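Local structure of ZmpA Glycopeptidase (Clostridium perfringens, 6XSX) at residues V119-N124 against D180-K185; E215-T220 against F238-M243; D227-V232 against F369-R374. The protein is the M60 peptidase module of a larger bacterial protein, a metalloprotease that probably cleaves glycosylated proteins. All coordinates share one frame; numbering follows the deposited sequence.

Interaction 1 (V119-N124 against D180-K185); sequences VLYTSN and DVFSDK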
loop_
_atom_site.group_PDB
_atom_site.type_symbol
_atom_site.label_atom_id
_atom_site.label_comp_id
_atom_site.label_asym_id
_atom_site.label_seq_id
_atom_site.Cartn_x
_atom_site.Cartn_y
_atom_site.Cartn_z
ATOM N N VAL A 119 -8.116 24.917 -4.919
ATOM C CA VAL A 119 -8.835 24.455 -6.095
ATOM C C VAL A 119 -10.208 23.919 -5.676
ATOM O O VAL A 119 -10.461 23.680 -4.492
ATOM C CB VAL A 119 -8.021 23.385 -6.853
ATOM C CG1 VAL A 119 -6.664 23.902 -7.313
ATOM C CG2 VAL A 119 -7.872 22.110 -6.038
ATOM N N LEU A 120 -11.086 23.739 -6.677
ATOM C CA LEU A 120 -12.434 23.231 -6.481
ATOM C C LEU A 120 -12.544 21.862 -7.135
ATOM O O LEU A 120 -12.101 21.678 -8.271
ATOM C CB LEU A 120 -13.487 24.179 -7.083
ATOM C CG LEU A 120 -13.460 25.642 -6.630
ATOM C CD1 LEU A 120 -14.526 26.438 -7.364
ATOM C CD2 LEU A 120 -13.662 25.775 -5.125
ATOM N N TYR A 121 -13.147 20.931 -6.381
ATOM C CA TYR A 121 -13.634 19.659 -6.881
ATOM C C TYR A 121 -15.132 19.550 -6.597
ATOM O O TYR A 121 -15.672 20.288 -5.769
ATOM C CB TYR A 121 -12.906 18.505 -6.189
ATOM C CG TYR A 121 -11.399 18.625 -6.130
ATOM C CD1 TYR A 121 -10.630 18.610 -7.284
ATOM C CD2 TYR A 121 -10.743 18.744 -4.911
ATOM C CE1 TYR A 121 -9.249 18.718 -7.236
ATOM C CE2 TYR A 121 -9.361 18.842 -4.840
ATOM C CZ TYR A 121 -8.615 18.821 -6.007
ATOM O OH TYR A 121 -7.258 18.933 -5.939
ATOM N N THR A 122 -15.797 18.617 -7.288
ATOM C CA THR A 122 -17.183 18.311 -6.988
ATOM C C THR A 122 -17.251 16.990 -6.231
ATOM O O THR A 122 -16.425 16.092 -6.426
ATOM C CB THR A 122 -18.072 18.262 -8.243
ATOM O OG1 THR A 122 -17.690 17.156 -9.059
ATOM C CG2 THR A 122 -17.995 19.523 -9.075
ATOM N N SER A 123 -18.260 16.916 -5.361
ATOM C CA SER A 123 -18.644 15.699 -4.677
ATOM C C SER A 123 -20.148 15.546 -4.860
ATOM O O SER A 123 -20.893 16.489 -4.575
ATOM C CB SER A 123 -18.279 15.783 -3.223
ATOM O OG SER A 123 -18.812 14.674 -2.522
ATOM N N ASN A 124 -20.571 14.385 -5.377
ATOM C CA ASN A 124 -21.980 14.151 -5.639
ATOM C C ASN A 124 -22.375 12.795 -5.069
ATOM O O ASN A 124 -22.580 11.845 -5.822
ATOM C CB ASN A 124 -22.320 14.234 -7.129
ATOM C CG ASN A 124 -23.812 14.319 -7.370
ATOM O OD1 ASN A 124 -24.545 14.842 -6.533
ATOM N ND2 ASN A 124 -24.269 13.788 -8.492
ATOM N N ASP A 180 -2.795 19.300 -10.847
ATOM C CA ASP A 180 -3.479 18.052 -10.523
ATOM C C ASP A 180 -3.425 17.093 -11.705
ATOM O O ASP A 180 -3.641 17.511 -12.838
ATOM C CB ASP A 180 -4.947 18.268 -10.139
ATOM C CG ASP A 180 -5.177 18.770 -8.720
ATOM O OD1 ASP A 180 -4.267 18.621 -7.888
ATOM O OD2 ASP A 180 -6.275 19.297 -8.448
ATOM N N VAL A 181 -3.198 15.802 -11.412
ATOM C CA VAL A 181 -3.418 14.735 -12.380
ATOM C C VAL A 181 -4.584 13.872 -11.905
ATOM O O VAL A 181 -4.497 13.250 -10.841
ATOM C CB VAL A 181 -2.174 13.846 -12.572
ATOM C CG1 VAL A 181 -2.387 12.826 -13.688
ATOM C CG2 VAL A 181 -0.910 14.663 -12.811
ATOM N N PHE A 182 -5.649 13.832 -12.719
ATOM C CA PHE A 182 -6.775 12.933 -12.518
ATOM C C PHE A 182 -6.637 11.733 -13.445
ATOM O O PHE A 182 -6.592 11.888 -14.666
ATOM C CB PHE A 182 -8.099 13.630 -12.835
ATOM C CG PHE A 182 -8.343 14.869 -12.015
ATOM C CD1 PHE A 182 -9.142 14.822 -10.886
ATOM C CD2 PHE A 182 -7.756 16.079 -12.363
ATOM C CE1 PHE A 182 -9.354 15.964 -10.124
ATOM C CE2 PHE A 182 -7.974 17.220 -11.604
ATOM C CZ PHE A 182 -8.773 17.159 -10.485
ATOM N N SER A 183 -6.569 10.543 -12.840
ATOM C CA SER A 183 -6.599 9.294 -13.584
ATOM C C SER A 183 -8.022 8.748 -13.520
ATOM O O SER A 183 -8.931 9.474 -13.116
ATOM C CB SER A 183 -5.581 8.328 -13.031
ATOM O OG SER A 183 -5.950 7.892 -11.727
ATOM N N ASP A 184 -8.227 7.482 -13.910
ATOM C CA ASP A 184 -9.549 6.894 -13.748
ATOM C C ASP A 184 -9.900 6.816 -12.263
ATOM O O ASP A 184 -11.040 7.096 -11.878
ATOM C CB ASP A 184 -9.699 5.550 -14.469
ATOM C CG ASP A 184 -9.632 5.672 -15.988
ATOM O OD1 ASP A 184 -9.963 6.761 -16.515
ATOM O OD2 ASP A 184 -9.236 4.689 -16.634
ATOM N N LYS A 185 -8.900 6.476 -11.438
ATOM C CA LYS A 185 -9.185 6.064 -10.072
ATOM C C LYS A 185 -8.451 6.929 -9.056
ATOM O O LYS A 185 -8.615 6.715 -7.863
ATOM C CB LYS A 185 -8.836 4.584 -9.850
ATOM C CG LYS A 185 -9.631 3.572 -10.678
ATOM C CD LYS A 185 -11.138 3.567 -10.449
ATOM C CE LYS A 185 -11.542 3.091 -9.066
ATOM N NZ LYS A 185 -12.994 2.795 -8.988
#
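Tyr121 and Asp180 make a buried side-chain contact across one face of the large mixed sheet, joining strands that are not neighbours. The axes of 119-123 and 180-182 are 11.5 Å apart and inclined by 18°, too far for backbone pairing; the gap is bridged by side chains, chiefly the long tyrosine, whose CG stands anti to the carbonyl carbon (chi1 -48°) and directs the ring across to Asp180. Tyr121 OH donates to Asp180 OD2 at 2.7 Å, reaching it from the syn side and 29° out of the carboxylate plane. The tyrosine and aspartate reach toward each other from their two strands, and OD2 lies in the phenol ring plane at its edge. Strands 49-56 and 143-149 run between, so this is packing over a sheet surface within the M60 peptidase region. The second strand supplies Tyr145, whose OH also bonds Asp180 OD2, while OD1 accepts from Asn189 ND2; the buried carboxylate is thus gripped at both oxygens, probably stabilising its charged form. Phe182 joins the contact: its CZ comes 3.6 Å from Tyr121 CE1. The two rings meet edge to edge, and Leu187 touches both. Val119 CG2 lies 4.0 Å from Asp180 OD2.

Interaction 2 (E215-T220 against F238-M243); sequences EVIKET and FRYISM. With EDO (1,2-ethanediol), chain H.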
loop_
_atom_site.group_PDB
_atom_site.type_symbol
_atom_site.label_atom_id
_atom_site.label_comp_id
_atom_site.label_asym_id
_atom_site.label_seq_id
_atom_site.Cartn_x
_atom_site.Cartn_y
_atom_site.Cartn_z
ATOM N N GLU A 215 -2.588 1.803 -12.597
ATOM C CA GLU A 215 -1.975 0.489 -12.486
ATOM C C GLU A 215 -1.762 0.137 -11.013
ATOM O O GLU A 215 -1.877 -1.028 -10.650
ATOM C CB GLU A 215 -0.649 0.422 -13.254
ATOM C CG GLU A 215 -0.803 0.327 -14.768
ATOM C CD GLU A 215 -1.534 -0.903 -15.295
ATOM O OE1 GLU A 215 -1.713 -1.871 -14.530
ATOM O OE2 GLU A 215 -1.925 -0.898 -16.477
ATOM N N VAL A 216 -1.424 1.134 -10.179
ATOM C CA VAL A 216 -1.179 0.871 -8.767
ATOM C C VAL A 216 -2.480 0.426 -8.094
ATOM O O VAL A 216 -2.474 -0.552 -7.344
ATOM C CB VAL A 216 -0.530 2.068 -8.044
ATOM C CG1 VAL A 216 -0.545 1.913 -6.532
ATOM C CG2 VAL A 216 0.891 2.313 -8.526
ATOM N N ILE A 217 -3.592 1.127 -8.383
ATOM C CA ILE A 217 -4.877 0.818 -7.762
ATOM C C ILE A 217 -5.366 -0.558 -8.226
ATOM O O ILE A 217 -5.870 -1.343 -7.421
ATOM C CB ILE A 217 -5.924 1.927 -8.016
ATOM C CG1 ILE A 217 -5.502 3.268 -7.407
ATOM C CG2 ILE A 217 -7.308 1.494 -7.527
ATOM C CD1 ILE A 217 -5.425 3.256 -5.897
ATOM N N LYS A 218 -5.203 -0.843 -9.523
ATOM C CA LYS A 218 -5.552 -2.142 -10.086
ATOM C C LYS A 218 -4.810 -3.251 -9.334
ATOM O O LYS A 218 -5.429 -4.163 -8.794
ATOM C CB LYS A 218 -5.248 -2.170 -11.588
ATOM C CG LYS A 218 -5.939 -3.278 -12.374
ATOM C CD LYS A 218 -5.755 -3.133 -13.873
ATOM C CE LYS A 218 -5.944 -4.436 -14.622
ATOM N NZ LYS A 218 -5.019 -4.510 -15.781
ATOM N N GLU A 219 -3.478 -3.159 -9.291
ATOM C CA GLU A 219 -2.649 -4.171 -8.651
ATOM C C GLU A 219 -3.041 -4.300 -7.175
ATOM O O GLU A 219 -3.194 -5.412 -6.676
ATOM C CB GLU A 219 -1.163 -3.870 -8.892
ATOM C CG GLU A 219 -0.192 -4.889 -8.312
ATOM C CD GLU A 219 -0.465 -6.340 -8.678
ATOM O OE1 GLU A 219 -0.994 -6.585 -9.779
ATOM O OE2 GLU A 219 -0.163 -7.223 -7.859
ATOM N N THR A 220 -3.271 -3.162 -6.504
ATOM C CA THR A 220 -3.617 -3.157 -5.090
ATOM C C THR A 220 -4.940 -3.880 -4.864
ATOM O O THR A 220 -5.078 -4.666 -3.925
ATOM C CB THR A 220 -3.705 -1.746 -4.493
ATOM O OG1 THR A 220 -2.386 -1.201 -4.459
ATOM C CG2 THR A 220 -4.275 -1.742 -3.089
ATOM N N PHE A 238 -14.864 5.833 -6.362
ATOM C CA PHE A 238 -13.995 6.587 -5.473
ATOM C C PHE A 238 -12.875 7.248 -6.273
ATOM O O PHE A 238 -12.645 6.924 -7.436
ATOM C CB PHE A 238 -13.431 5.684 -4.370
ATOM C CG PHE A 238 -12.472 4.619 -4.848
ATOM C CD1 PHE A 238 -11.127 4.906 -5.043
ATOM C CD2 PHE A 238 -12.903 3.314 -5.047
ATOM C CE1 PHE A 238 -10.240 3.920 -5.454
ATOM C CE2 PHE A 238 -12.021 2.326 -5.452
ATOM C CZ PHE A 238 -10.689 2.633 -5.659
ATOM N N ARG A 239 -12.174 8.190 -5.641
ATOM C CA ARG A 239 -10.943 8.691 -6.227
ATOM C C ARG A 239 -9.877 8.736 -5.137
ATOM O O ARG A 239 -9.971 9.540 -4.213
ATOM C CB ARG A 239 -11.133 10.045 -6.922
ATOM C CG ARG A 239 -9.913 10.502 -7.711
ATOM C CD ARG A 239 -10.066 11.874 -8.359
ATOM N NE ARG A 239 -11.055 11.887 -9.437
ATOM C CZ ARG A 239 -10.824 11.447 -10.671
ATOM N NH1 ARG A 239 -9.642 10.949 -10.984
ATOM N NH2 ARG A 239 -11.774 11.500 -11.588
ATOM N N TYR A 240 -8.891 7.833 -5.241
ATOM C CA TYR A 240 -7.812 7.805 -4.266
ATOM C C TYR A 240 -6.984 9.065 -4.478
ATOM O O TYR A 240 -6.770 9.469 -5.626
ATOM C CB TYR A 240 -6.941 6.554 -4.428
ATOM C CG TYR A 240 -5.977 6.356 -3.282
ATOM C CD1 TYR A 240 -6.304 5.556 -2.193
ATOM C CD2 TYR A 240 -4.767 7.025 -3.253
ATOM C CE1 TYR A 240 -5.430 5.404 -1.124
ATOM C CE2 TYR A 240 -3.888 6.892 -2.193
ATOM C CZ TYR A 240 -4.216 6.071 -1.128
ATOM O OH TYR A 240 -3.343 5.945 -0.085
ATOM N N ILE A 241 -6.515 9.661 -3.374
ATOM C CA ILE A 241 -5.831 10.948 -3.419
ATOM C C ILE A 241 -4.456 10.829 -2.764
ATOM O O ILE A 241 -4.352 10.408 -1.610
ATOM C CB ILE A 241 -6.669 12.035 -2.710
ATOM C CG1 ILE A 241 -8.053 12.190 -3.351
ATOM C CG2 ILE A 241 -5.908 13.363 -2.662
ATOM C CD1 ILE A 241 -9.122 12.670 -2.391
ATOM N N SER A 242 -3.420 11.225 -3.518
ATOM C CA SER A 242 -2.106 11.549 -2.975
ATOM C C SER A 242 -1.886 13.053 -3.120
ATOM O O SER A 242 -1.988 13.590 -4.219
ATOM C CB SER A 242 -1.007 10.781 -3.673
ATOM O OG SER A 242 -1.376 9.422 -3.832
ATOM N N MET A 243 -1.615 13.740 -2.010
ATOM C CA MET A 243 -1.499 15.189 -2.072
ATOM C C MET A 243 -0.303 15.665 -1.250
ATOM O O MET A 243 0.121 15.007 -0.298
ATOM C CB MET A 243 -2.774 15.874 -1.564
ATOM C CG MET A 243 -3.079 15.576 -0.112
ATOM S SD MET A 243 -4.253 16.732 0.647
ATOM C CE MET A 243 -5.814 16.071 0.068
HETATM C C1 EDO H . 1.934 5.559 -5.248
HETATM O O1 EDO H . 2.800 6.560 -5.797
HETATM C C2 EDO H . 0.551 5.968 -4.848
HETATM O O2 EDO H . 0.463 7.085 -3.959
#
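Ile217 sets its two branches against two aromatic residues on 238-243, CG2 overlapping the outer edge of the Phe238 ring and CD1 the root of the Tyr240 side chain. The methyl CG2 lies 4.0 Å from Phe238 CZ, close to the ring plane, so it meets the rim and not the face; the isoleucine and phenylalanine side chains run side by side, pointing opposite ways. With CG1 anti to the carbonyl carbon (chi1 -62°), the longer branch diverges from CG2 and carries CD1 to 3.9 Å from Tyr240 CB and 4.1 Å from Tyr240 CG. One residue therefore fills the angle between two residues spaced two apart.

The segments belong to helix 206-224 and strand 240-244, parts of a beta-alpha-beta crossover: the chain leaves strand 186-190, passes through helices and returns as the neighbouring parallel strand, against which Ile217 packs. Within the helix, Val216 O accepts from both Thr220 N and Thr220 OG1, at 2.9 and 3.0 Å, the two donors arriving from opposite faces of the carbonyl plane; the hydroxyl of this buried threonine is thereby satisfied.

Tyr240 turns its hydroxyl to Thr260 and Asn286, and its side chain comes close to, but makes no contact with, the HExxH residues of helix 277-286, consistent with a metal-binding motif, although no metal is bound to them here. Ser242, farther along the strand, shares a 3.0 Å hydrogen bond between its OG and O2 of a 1,2-ethanediol; the diol, probably from the crystallisation liquor, also bonds Asp274 O.

No hydrogen bond joins the two segments, and Met283 of helix 277-286 also packs against both. The contact across them is carbon on carbon, so it depends on shape and burial and imposes no bond direction.

Interaction 3 (D227-V232 against F369-R374); sequences DESSEV and FEQEFR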
loop_
_atom_site.group_PDB
_atom_site.type_symbol
_atom_site.label_atom_id
_atom_site.label_comp_id
_atom_site.label_asym_id
_atom_site.label_seq_id
_atom_site.Cartn_x
_atom_site.Cartn_y
_atom_site.Cartn_z
ATOM N N ASP A 227 -12.363 -8.956 -6.437
ATOM C CA ASP A 227 -12.362 -9.693 -7.691
ATOM C C ASP A 227 -13.768 -9.723 -8.295
ATOM O O ASP A 227 -14.003 -10.419 -9.278
ATOM C CB ASP A 227 -11.765 -11.091 -7.490
ATOM C CG ASP A 227 -12.544 -11.920 -6.484
ATOM O OD1 ASP A 227 -13.458 -11.372 -5.842
ATOM O OD2 ASP A 227 -12.232 -13.109 -6.349
ATOM N N GLU A 228 -14.695 -8.958 -7.701
ATOM C CA GLU A 228 -16.054 -8.820 -8.210
ATOM C C GLU A 228 -16.874 -10.063 -7.859
ATOM O O GLU A 228 -17.934 -10.285 -8.435
ATOM C CB GLU A 228 -16.072 -8.513 -9.720
ATOM C CG GLU A 228 -15.288 -7.271 -10.135
ATOM C CD GLU A 228 -15.746 -5.968 -9.490
ATOM O OE1 GLU A 228 -16.975 -5.780 -9.347
ATOM O OE2 GLU A 228 -14.874 -5.144 -9.110
ATOM N N SER A 229 -16.401 -10.847 -6.880
ATOM C CA SER A 229 -17.038 -12.100 -6.511
ATOM C C SER A 229 -18.253 -11.867 -5.610
ATOM O O SER A 229 -19.065 -12.769 -5.425
ATOM C CB SER A 229 -16.042 -13.057 -5.874
ATOM O OG SER A 229 -15.546 -12.547 -4.642
ATOM N N SER A 230 -18.365 -10.658 -5.042
ATOM C CA SER A 230 -19.472 -10.275 -4.177
ATOM C C SER A 230 -19.402 -8.769 -3.950
ATOM O O SER A 230 -18.450 -8.131 -4.393
ATOM C CB SER A 230 -19.396 -10.994 -2.860
ATOM O OG SER A 230 -18.242 -10.568 -2.136
ATOM N N GLU A 231 -20.378 -8.219 -3.217
ATOM C CA GLU A 231 -20.429 -6.778 -3.026
ATOM C C GLU A 231 -19.180 -6.300 -2.281
ATOM O O GLU A 231 -18.559 -5.318 -2.692
ATOM C CB GLU A 231 -21.706 -6.330 -2.313
ATOM C CG GLU A 231 -21.921 -4.826 -2.424
ATOM C CD GLU A 231 -23.067 -4.237 -1.618
ATOM O OE1 GLU A 231 -23.691 -4.972 -0.852
ATOM O OE2 GLU A 231 -23.324 -3.034 -1.760
ATOM N N VAL A 232 -18.812 -7.014 -1.205
ATOM C CA VAL A 232 -17.687 -6.634 -0.360
ATOM C C VAL A 232 -16.372 -6.881 -1.095
ATOM O O VAL A 232 -15.310 -6.535 -0.588
ATOM C CB VAL A 232 -17.715 -7.311 1.029
ATOM C CG1 VAL A 232 -19.009 -7.018 1.784
ATOM C CG2 VAL A 232 -17.445 -8.813 0.963
ATOM N N PHE A 369 -7.086 -14.465 2.052
ATOM C CA PHE A 369 -7.084 -14.137 3.472
ATOM C C PHE A 369 -7.899 -12.861 3.722
ATOM O O PHE A 369 -8.785 -12.851 4.586
ATOM C CB PHE A 369 -5.647 -14.068 3.995
ATOM C CG PHE A 369 -5.465 -13.877 5.481
ATOM C CD1 PHE A 369 -5.420 -14.963 6.341
ATOM C CD2 PHE A 369 -5.273 -12.611 6.018
ATOM C CE1 PHE A 369 -5.213 -14.792 7.700
ATOM C CE2 PHE A 369 -5.071 -12.437 7.380
ATOM C CZ PHE A 369 -5.038 -13.530 8.216
ATOM N N GLU A 370 -7.615 -11.803 2.945
ATOM C CA GLU A 370 -8.355 -10.546 3.035
ATOM C C GLU A 370 -9.852 -10.779 2.822
ATOM O O GLU A 370 -10.670 -10.180 3.525
ATOM C CB GLU A 370 -7.839 -9.487 2.051
ATOM C CG GLU A 370 -6.561 -8.785 2.487
ATOM C CD GLU A 370 -6.489 -8.327 3.938
ATOM O OE1 GLU A 370 -6.373 -7.113 4.168
ATOM O OE2 GLU A 370 -6.509 -9.193 4.839
ATOM N N GLN A 371 -10.196 -11.629 1.841
ATOM C CA GLN A 371 -11.584 -11.955 1.531
ATOM C C GLN A 371 -12.283 -12.570 2.746
ATOM O O GLN A 371 -13.427 -12.220 3.035
ATOM C CB GLN A 371 -11.695 -12.858 0.301
ATOM C CG GLN A 371 -11.574 -12.119 -1.023
ATOM C CD GLN A 371 -11.415 -13.086 -2.169
ATOM O OE1 GLN A 371 -11.132 -14.266 -1.962
ATOM N NE2 GLN A 371 -11.580 -12.594 -3.388
ATOM N N GLU A 372 -11.595 -13.465 3.466
ATOM C CA GLU A 372 -12.198 -14.087 4.638
ATOM C C GLU A 372 -12.550 -13.047 5.696
ATOM O O GLU A 372 -13.628 -13.114 6.291
ATOM C CB GLU A 372 -11.303 -15.159 5.258
ATOM C CG GLU A 372 -11.204 -16.410 4.404
ATOM C CD GLU A 372 -12.501 -17.191 4.284
ATOM O OE1 GLU A 372 -13.136 -17.442 5.318
ATOM O OE2 GLU A 372 -12.874 -17.531 3.152
ATOM N N PHE A 373 -11.625 -12.109 5.945
ATOM C CA PHE A 373 -11.812 -11.117 6.995
ATOM C C PHE A 373 -12.856 -10.076 6.590
ATOM O O PHE A 373 -13.495 -9.464 7.446
ATOM C CB PHE A 373 -10.471 -10.505 7.423
ATOM C CG PHE A 373 -9.789 -11.305 8.504
ATOM C CD1 PHE A 373 -8.825 -12.249 8.187
ATOM C CD2 PHE A 373 -10.160 -11.155 9.832
ATOM C CE1 PHE A 373 -8.228 -13.013 9.178
ATOM C CE2 PHE A 373 -9.564 -11.919 10.825
ATOM C CZ PHE A 373 -8.595 -12.841 10.495
ATOM N N ARG A 374 -13.031 -9.885 5.278
ATOM C CA ARG A 374 -13.993 -8.909 4.798
ATOM C C ARG A 374 -15.422 -9.413 4.953
ATOM O O ARG A 374 -16.334 -8.603 5.107
ATOM C CB ARG A 374 -13.750 -8.540 3.334
ATOM C CG ARG A 374 -13.038 -7.210 3.162
ATOM C CD ARG A 374 -13.347 -6.535 1.840
ATOM N NE ARG A 374 -13.042 -7.332 0.660
ATOM C CZ ARG A 374 -11.828 -7.722 0.289
ATOM N NH1 ARG A 374 -11.669 -8.428 -0.818
ATOM N NH2 ARG A 374 -10.779 -7.414 1.028
#
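Arg374 and Val232 make the closest approach between a surface loop that contains an Asx turn at Asp227 and helix 365-375. Arg374 NE lies 2.7 Å from Val232 O, yet the N-H points only loosely at it (129°), so the hydrogen bond is weak. The bend of the arginine at chi3 (-57°) swings the guanidinium so that its edge faces that carbonyl, while Val232 CG2 rests 4.4 Å from Arg374 CB. One helical turn back, Gln371 runs extended beyond CG, and its NE2 ends 3.1 Å from Asp227 OD2; the glutamine comes in roughly perpendicular to the aspartate, its amide tilted 49° from the carboxylate.

A second shell fixes both helix residues on the same part of the chain. Gln371 NE2 bonds Gly225 O, and Arg374 NH1 bonds Asn233 OD1 and Trp224 O, with Phe226 receiving the guanidinium in a cation-pi contact. The Asx turn holds the Asp227 carboxylate: OD1 accepts from Ser229 N at 3.2 Å, from above the carboxylate plane, and from Ser229 OG at 2.7 Å on its syn side.

From the N terminus, interaction 1 comes first: 119-124 meets 180-185, closing a 55-residue excursion, which includes helix 155-171, between two strands of the mixed sheet. Interactions 2 and 3 follow it in series but cross one another, since 227-232 lies between 215-220 and 238-243 while its partner 369-374 comes much later. Interaction 2 closes a short return from helix to strand; interaction 3 spans 136 residues and ties the connection after helix 206-224 to helix 365-375. Interactions 1 and 2 touch directly, Lys185 O lying 2.9 Å from Tyr240 N, probably as a hydrogen bond. Interaction 3 stays apart, its nearest atoms about 8 Å from either of the others.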